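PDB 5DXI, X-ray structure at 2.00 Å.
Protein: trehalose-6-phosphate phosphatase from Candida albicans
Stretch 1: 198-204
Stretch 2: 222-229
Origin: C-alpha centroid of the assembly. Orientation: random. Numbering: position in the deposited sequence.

Stretch 1 198-204: LVLHPHG
Stretch 2 222-229: EELPDFML

Stretch 1 is the end of a helix, whose last residue is V199, and the extended loop that follows it. L198 and V199 still hold helical angles (phi/psi -94/-37 and -80/-50); L200 is the first residue to leave them, at -86/70. H201 then opens to -167/144, and P202 (-60/123) and H203 (-67/130) continue the extended path, with a cis peptide bond before G204. Stretch 2 reaches its strand through a bend: E223 sits at -107/-10, L224 (-77/152) and P225 (-60/145) are extended, D226 turns at -116/5, and F227 to L229 form a strand that runs on. The nearest CA atoms are those of P202 and E223, 5.0 Å apart. From there the chains run in opposite senses, so that V199, earlier in stretch 1, meets P225 and M228, later in stretch 2.

One hydrogen bond joins the stretches. The amide N of H203 donates to E223 O at 2.8 Å, with an N-H...O angle of 167°, short and nearly straight. It is a backbone bond and needs no particular side chain, but the proline before H203 suits the extended path: its ring holds phi near -60°. Within stretch 1, H201 N makes a weak hydrogen bond to V199 O at 2.9 Å, across L200, where the chain leaves the helix.

Most of the remaining contacts are van der Waals packing. V199 O lies 3.3 Å from P225 CD and 3.6 Å from L224 CD2, so a carbonyl at the helix end rests against aliphatic carbon. The proline ring (C-gamma exo) offers a compact, rigid surface there. L224 (chi1 m, chi2 t) starts with its CA-to-CB bond pointing away, yet its end comes nearer, bringing CD2 to 4.1 Å from H201 N and 4.3 Å from L200 CA. Deeper in, V199 (chi1 t) places CG1 4.0 Å from M228 SD, an apolar pairing of buried side chains. The CA-to-CB bond of M228 points toward stretch 1, with chi1 m, chi2 at 132°, between wells, and chi3 m; its unbranched, flexible chain can reach the smaller valine.

At the more open margin, E223 (m, t, chi3 -3°) lays its chain beside P202, with OE1 3.7 Å from P202 CB, a contact without a hydrogen bond; E223 as a whole is partly exposed. H203 (chi1 t, chi2 -85°) points its CA-to-CB bond toward stretch 2, while its NE2 is hydrogen-bonded elsewhere in the structure. In all, 372 Å² is buried between the two stretches, both sides summed.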

ATOM      1  N   LEU A 198      -2.567  -4.322  11.985  1.00 30.28           N
ATOM      2  CA  LEU A 198      -4.002  -4.277  11.709  1.00 32.90           C
ATOM      3  C   LEU A 198      -4.627  -5.654  11.708  1.00 32.12           C
ATOM      4  O   LEU A 198      -5.770  -5.827  12.139  1.00 33.39           O
ATOM      5  CB  LEU A 198      -4.268  -3.595  10.371  1.00 28.63           C
ATOM      6  CG  LEU A 198      -3.977  -2.097  10.314  1.00 31.86           C
ATOM      7  CD1 LEU A 198      -4.167  -1.552   8.889  1.00 29.27           C
ATOM      8  CD2 LEU A 198      -4.850  -1.314  11.323  1.00 34.42           C
ATOM      9  N   VAL A 199      -3.878  -6.632  11.205  1.00 31.40           N
ATOM     10  CA  VAL A 199      -4.365  -7.997  11.102  1.00 30.77           C
ATOM     11  C   VAL A 199      -4.265  -8.728  12.442  1.00 35.91           C
ATOM     12  O   VAL A 199      -5.231  -9.337  12.905  1.00 40.01           O
ATOM     13  CB  VAL A 199      -3.586  -8.773  10.033  1.00 33.52           C
ATOM     14  CG1 VAL A 199      -3.820 -10.276  10.157  1.00 32.04           C
ATOM     15  CG2 VAL A 199      -3.947  -8.265   8.645  1.00 31.58           C
ATOM     16  N   LEU A 200      -3.096  -8.664  13.067  1.00 34.23           N
ATOM     17  CA  LEU A 200      -2.906  -9.347  14.343  1.00 37.36           C
ATOM     18  C   LEU A 200      -3.362  -8.430  15.455  1.00 35.42           C
ATOM     19  O   LEU A 200      -2.550  -7.927  16.230  1.00 37.46           O
ATOM     20  CB  LEU A 200      -1.447  -9.749  14.539  1.00 33.42           C
ATOM     21  CG  LEU A 200      -0.899 -10.705  13.480  1.00 35.30           C
ATOM     22  CD1 LEU A 200       0.565 -10.975  13.753  1.00 35.68           C
ATOM     23  CD2 LEU A 200      -1.701 -12.010  13.425  1.00 38.22           C
ATOM     24  N   HIS A 201      -4.673  -8.234  15.529  1.00 33.80           N
ATOM     25  CA  HIS A 201      -5.265  -7.191  16.362  1.00 34.80           C
ATOM     26  C   HIS A 201      -6.763  -7.463  16.456  1.00 39.79           C
ATOM     27  O   HIS A 201      -7.369  -7.914  15.486  1.00 37.73           O
ATOM     28  CB  HIS A 201      -4.993  -5.807  15.754  1.00 38.61           C
ATOM     29  CG  HIS A 201      -5.169  -4.665  16.709  1.00 38.30           C
ATOM     30  ND1 HIS A 201      -4.265  -4.389  17.713  1.00 41.36           N
ATOM     31  CD2 HIS A 201      -6.122  -3.705  16.788  1.00 39.28           C
ATOM     32  CE1 HIS A 201      -4.667  -3.325  18.384  1.00 43.10           C
ATOM     33  NE2 HIS A 201      -5.789  -2.885  17.839  1.00 39.49           N
ATOM     34  N   PRO A 202      -7.374  -7.188  17.620  1.00 42.02           N
ATOM     35  CA  PRO A 202      -8.817  -7.413  17.717  1.00 42.35           C
ATOM     36  C   PRO A 202      -9.603  -6.584  16.700  1.00 42.55           C
ATOM     37  O   PRO A 202      -9.447  -5.363  16.628  1.00 43.11           O
ATOM     38  CB  PRO A 202      -9.148  -6.961  19.145  1.00 43.47           C
ATOM     39  CG  PRO A 202      -7.852  -7.052  19.891  1.00 44.78           C
ATOM     40  CD  PRO A 202      -6.794  -6.710  18.886  1.00 41.84           C
ATOM     41  N   HIS A 203     -10.390  -7.259  15.870  1.00 42.38           N
ATOM     42  CA  HIS A 203     -11.246  -6.597  14.882  1.00 43.98           C
ATOM     43  C   HIS A 203     -12.353  -5.808  15.582  1.00 48.76           C
ATOM     44  O   HIS A 203     -13.011  -6.341  16.476  1.00 57.06           O
ATOM     45  CB  HIS A 203     -11.852  -7.639  13.943  1.00 44.03           C
ATOM     46  CG  HIS A 203     -12.617  -7.070  12.792  1.00 42.18           C
ATOM     47  ND1 HIS A 203     -13.945  -6.707  12.879  1.00 42.82           N
ATOM     48  CD2 HIS A 203     -12.256  -6.872  11.503  1.00 41.43           C
ATOM     49  CE1 HIS A 203     -14.357  -6.279  11.698  1.00 45.13           C
ATOM     50  NE2 HIS A 203     -13.351  -6.372  10.845  1.00 44.32           N
ATOM     51  N   GLY A 204     -12.558  -4.544  15.242  1.00 50.39           N
ATOM     52  CA  GLY A 204     -11.598  -3.671  14.601  1.00 48.84           C
ATOM     53  C   GLY A 204     -11.357  -2.560  15.635  1.00 49.86           C
ATOM     54  O   GLY A 204     -11.889  -1.453  15.548  1.00 51.87           O
ATOM     55  N   GLU A 222     -11.726 -15.693  17.464  1.00 57.75           N
ATOM     56  CA  GLU A 222     -13.019 -15.012  17.316  1.00 56.96           C
ATOM     57  C   GLU A 222     -12.895 -13.517  17.064  1.00 53.71           C
ATOM     58  O   GLU A 222     -13.852 -12.888  16.625  1.00 52.52           O
ATOM     59  CB  GLU A 222     -13.906 -15.242  18.546  1.00 62.49           C
ATOM     60  CG  GLU A 222     -13.157 -15.317  19.852  1.00 66.43           C
ATOM     61  CD  GLU A 222     -14.044 -15.768  20.992  1.00 73.74           C
ATOM     62  OE1 GLU A 222     -14.172 -16.996  21.191  1.00 77.39           O
ATOM     63  OE2 GLU A 222     -14.620 -14.895  21.682  1.00 78.09           O
ATOM     64  N   GLU A 223     -11.741 -12.938  17.380  1.00 52.01           N
ATOM     65  CA  GLU A 223     -11.577 -11.497  17.248  1.00 55.51           C
ATOM     66  C   GLU A 223     -10.681 -11.159  16.054  1.00 49.85           C
ATOM     67  O   GLU A 223     -10.579  -9.996  15.660  1.00 46.45           O
ATOM     68  CB  GLU A 223     -10.996 -10.894  18.533  1.00 58.14           C
ATOM     69  CG  GLU A 223     -11.920 -11.021  19.749  1.00 61.11           C
ATOM     70  CD  GLU A 223     -11.313 -10.450  21.026  1.00 64.60           C
ATOM     71  OE1 GLU A 223     -10.144 -10.003  20.999  1.00 60.96           O
ATOM     72  OE2 GLU A 223     -12.002 -10.473  22.066  1.00 70.91           O
ATOM     73  N   LEU A 224     -10.044 -12.175  15.472  1.00 48.95           N
ATOM     74  CA  LEU A 224      -9.195 -11.956  14.299  1.00 44.69           C
ATOM     75  C   LEU A 224     -10.035 -11.761  13.046  1.00 42.00           C
ATOM     76  O   LEU A 224     -11.142 -12.282  12.954  1.00 44.13           O
ATOM     77  CB  LEU A 224      -8.228 -13.125  14.103  1.00 46.33           C
ATOM     78  CG  LEU A 224      -7.127 -13.238  15.160  1.00 47.53           C
ATOM     79  CD1 LEU A 224      -6.311 -14.510  14.975  1.00 48.38           C
ATOM     80  CD2 LEU A 224      -6.225 -12.017  15.114  1.00 42.89           C
ATOM     81  N   PRO A 225      -9.507 -11.012  12.064  1.00 42.05           N
ATOM     82  CA  PRO A 225     -10.202 -10.946  10.777  1.00 38.54           C
ATOM     83  C   PRO A 225     -10.318 -12.345  10.178  1.00 38.22           C
ATOM     84  O   PRO A 225      -9.420 -13.162  10.383  1.00 38.18           O
ATOM     85  CB  PRO A 225      -9.290 -10.060   9.920  1.00 37.76           C
ATOM     86  CG  PRO A 225      -8.412  -9.335  10.901  1.00 37.67           C
ATOM     87  CD  PRO A 225      -8.225 -10.288  12.038  1.00 37.98           C
ATOM     88  N   ASP A 226     -11.413 -12.636   9.488  1.00 37.14           N
ATOM     89  CA  ASP A 226     -11.538 -13.926   8.819  1.00 41.65           C
ATOM     90  C   ASP A 226     -11.621 -13.723   7.311  1.00 39.90           C
ATOM     91  O   ASP A 226     -11.803 -14.673   6.547  1.00 41.90           O
ATOM     92  CB  ASP A 226     -12.759 -14.689   9.339  1.00 43.02           C
ATOM     93  CG  ASP A 226     -14.047 -13.892   9.208  1.00 45.01           C
ATOM     94  OD1 ASP A 226     -13.980 -12.680   8.892  1.00 45.13           O
ATOM     95  OD2 ASP A 226     -15.129 -14.469   9.434  1.00 42.60           O
ATOM     96  N   PHE A 227     -11.467 -12.468   6.901  1.00 39.72           N
ATOM     97  CA  PHE A 227     -11.439 -12.067   5.499  1.00 36.32           C
ATOM     98  C   PHE A 227     -10.526 -10.858   5.374  1.00 37.89           C
ATOM     99  O   PHE A 227     -10.784  -9.813   5.979  1.00 35.97           O
ATOM    100  CB  PHE A 227     -12.847 -11.725   4.998  1.00 36.13           C
ATOM    101  CG  PHE A 227     -12.899 -11.290   3.558  1.00 35.73           C
ATOM    102  CD1 PHE A 227     -13.166 -12.204   2.553  1.00 39.01           C
ATOM    103  CD2 PHE A 227     -12.694  -9.968   3.208  1.00 36.40           C
ATOM    104  CE1 PHE A 227     -13.225 -11.808   1.222  1.00 35.05           C
ATOM    105  CE2 PHE A 227     -12.747  -9.564   1.882  1.00 36.02           C
ATOM    106  CZ  PHE A 227     -13.013 -10.483   0.887  1.00 36.36           C
ATOM    107  N   MET A 228      -9.453 -11.001   4.610  1.00 33.43           N
ATOM    108  CA  MET A 228      -8.522  -9.906   4.392  1.00 30.98           C
ATOM    109  C   MET A 228      -8.274  -9.721   2.900  1.00 32.08           C
ATOM    110  O   MET A 228      -7.789 -10.634   2.222  1.00 32.65           O
ATOM    111  CB  MET A 228      -7.199 -10.159   5.136  1.00 34.24           C
ATOM    112  CG  MET A 228      -7.292 -10.078   6.660  1.00 29.57           C
ATOM    113  SD  MET A 228      -6.521 -11.480   7.505  1.00 35.04           S
ATOM    114  CE  MET A 228      -7.732 -12.762   7.167  1.00 35.83           C
ATOM    115  N   LEU A 229      -8.617  -8.547   2.381  1.00 29.22           N
ATOM    116  CA  LEU A 229      -8.364  -8.258   0.973  1.00 30.16           C
ATOM    117  C   LEU A 229      -7.379  -7.107   0.876  1.00 28.54           C
ATOM    118  O   LEU A 229      -7.625  -6.007   1.392  1.00 29.67           O
ATOM    119  CB  LEU A 229      -9.651  -7.926   0.226  1.00 29.17           C
ATOM    120  CG  LEU A 229      -9.482  -7.417  -1.206  1.00 26.54           C
ATOM    121  CD1 LEU A 229      -8.783  -8.476  -2.076  1.00 25.80           C
ATOM    122  CD2 LEU A 229     -10.834  -7.019  -1.817  1.00 24.66           C
TER